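Local coordinates for putative glyoxalase superfamily protein (PDB 3IUZ) that probably acts as an iron(II)-dependent dioxygenase of the 2-oxoadipate dioxygenase/decarboxylase family, within the wider glyoxalase superfamily, at residues E150-S153 against D154-E158. Numbering follows the deposited sequence.
Sequences ERFS and DAFRE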
loop_
_atom_site.group_PDB
_atom_site.type_symbol
_atom_site.label_atom_id
_atom_site.label_comp_id
_atom_site.label_asym_id
_atom_site.label_seq_id
_atom_site.Cartn_x
_atom_site.Cartn_y
_atom_site.Cartn_z
ATOM N N GLU A 150 13.889 9.129 16.594
ATOM C CA GLU A 150 14.819 9.253 17.750
ATOM C C GLU A 150 15.984 10.196 17.533
ATOM O O GLU A 150 16.357 10.961 18.427
ATOM C CB GLU A 150 15.411 7.870 18.139
ATOM C CG GLU A 150 14.498 7.018 19.006
ATOM C CD GLU A 150 13.326 6.372 18.250
ATOM O OE1 GLU A 150 13.214 6.512 16.997
ATOM O OE2 GLU A 150 12.532 5.671 18.934
ATOM N N ARG A 151 16.607 10.099 16.369
ATOM C CA ARG A 151 17.858 10.823 16.166
ATOM C C ARG A 151 17.677 12.257 15.721
ATOM O O ARG A 151 18.654 12.963 15.569
ATOM C CB ARG A 151 18.767 10.072 15.187
ATOM C CG ARG A 151 19.270 8.736 15.791
ATOM C CD ARG A 151 20.002 7.898 14.757
ATOM N NE ARG A 151 20.815 8.759 13.891
ATOM C CZ ARG A 151 22.110 9.053 14.065
ATOM N NH1 ARG A 151 22.813 8.543 15.085
ATOM N NH2 ARG A 151 22.712 9.874 13.204
ATOM N N PHE A 152 16.447 12.699 15.543
ATOM C CA PHE A 152 16.200 14.012 14.982
ATOM C C PHE A 152 16.179 15.096 16.064
ATOM O O PHE A 152 16.272 14.803 17.249
ATOM C CB PHE A 152 14.917 13.982 14.171
ATOM C CG PHE A 152 15.043 13.196 12.901
ATOM C CD1 PHE A 152 14.891 11.807 12.907
ATOM C CD2 PHE A 152 15.375 13.821 11.719
ATOM C CE1 PHE A 152 15.022 11.072 11.756
ATOM C CE2 PHE A 152 15.510 13.101 10.542
ATOM C CZ PHE A 152 15.332 11.706 10.550
ATOM N N SER A 153 16.037 16.340 15.652
ATOM C CA SER A 153 16.054 17.436 16.609
ATOM C C SER A 153 14.919 17.402 17.632
ATOM O O SER A 153 13.910 16.723 17.458
ATOM C CB SER A 153 16.063 18.780 15.862
ATOM O OG SER A 153 14.786 19.129 15.361
ATOM N N ASP A 154 15.098 18.159 18.713
ATOM C CA ASP A 154 14.057 18.298 19.690
ATOM C C ASP A 154 12.821 18.820 19.024
ATOM O O ASP A 154 11.721 18.330 19.267
ATOM C CB ASP A 154 14.443 19.272 20.802
ATOM C CG ASP A 154 15.444 18.699 21.785
ATOM O OD1 ASP A 154 15.760 17.495 21.744
ATOM O OD2 ASP A 154 15.943 19.502 22.604
ATOM N N ALA A 155 13.000 19.842 18.206
ATOM C CA ALA A 155 11.863 20.493 17.572
ATOM C C ALA A 155 11.098 19.488 16.691
ATOM O O ALA A 155 9.869 19.445 16.643
ATOM C CB ALA A 155 12.331 21.738 16.751
ATOM N N PHE A 156 11.864 18.710 15.975
ATOM C CA PHE A 156 11.307 17.689 15.081
ATOM C C PHE A 156 10.514 16.638 15.862
ATOM O O PHE A 156 9.373 16.337 15.526
ATOM C CB PHE A 156 12.452 17.041 14.346
ATOM C CG PHE A 156 12.049 15.987 13.367
ATOM C CD1 PHE A 156 11.815 14.696 13.797
ATOM C CD2 PHE A 156 12.003 16.260 11.997
ATOM C CE1 PHE A 156 11.472 13.695 12.903
ATOM C CE2 PHE A 156 11.691 15.246 11.093
ATOM C CZ PHE A 156 11.428 13.963 11.551
ATOM N N ARG A 157 11.104 16.112 16.926
ATOM C CA ARG A 157 10.409 15.083 17.707
ATOM C C ARG A 157 9.119 15.589 18.357
ATOM O O ARG A 157 8.136 14.863 18.412
ATOM C CB ARG A 157 11.373 14.416 18.702
ATOM C CG ARG A 157 12.435 13.592 17.934
ATOM C CD ARG A 157 13.642 13.010 18.689
ATOM N NE ARG A 157 13.612 13.414 20.045
ATOM C CZ ARG A 157 14.327 14.385 20.574
ATOM N NH1 ARG A 157 15.248 15.061 19.894
ATOM N NH2 ARG A 157 14.130 14.638 21.826
ATOM N N GLU A 158 9.103 16.847 18.803
ATOM C CA GLU A 158 7.869 17.487 19.277
ATOM C C GLU A 158 6.841 17.637 18.167
ATOM O O GLU A 158 5.645 17.475 18.387
ATOM C CB GLU A 158 8.180 18.880 19.819
ATOM C CG GLU A 158 8.993 18.861 21.092
ATOM C CD GLU A 158 9.676 20.203 21.359
ATOM O OE1 GLU A 158 9.286 21.232 20.715
ATOM O OE2 GLU A 158 10.604 20.204 22.210
#
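The rings of F152 and F156 stack with an offset across the start of a helix, their side chains running in the same direction, with centroids 4.3 Å apart and planes inclined by 17°. The slip is such that F152 CG sits over the rim of the F156 ring, while F156 CZ lies over the rim of F152. Within the pair the tightest approach is at the base of the first side chain, F152 CB to F156 CD1, 3.2 Å. F156 reaches this position because its CG is anti to the backbone N (chi1 -179°), which swings the ring back alongside the residues that precede the helix.

S153 is the N-cap. S153 OG accepts from F156 N at 3.0 Å, and the same oxygen also hydrogen-bonds E222. S153 O takes the first helical bond, from R157 N at 2.9 Å.

R157 folds back on the other flank of the turn. A near-eclipsed bend at chi3 (-3°) turns its guanidinium so that R157 NH1 meets F152 O at 2.8 Å, the acceptor lying almost in the guanidinium plane. NH1 and NH2 together grip a single oxygen of D154 end-on; the salt bridge from R157 NH1 to D154 OD1 measures 3.1 Å and uses the anti lone pair of that oxygen. One arginine thus ties the last carbonyl but one before the helix to the carboxylate of its first residue.

The contact is a capped helix start at the protein surface, where the loop after strand 141-147 enters helix 154-164. The stacked phenylalanines face helix 213-222: F156 packs on L219 and both touch E222, while F152 also meets the ring of F147 at the end of the preceding strand.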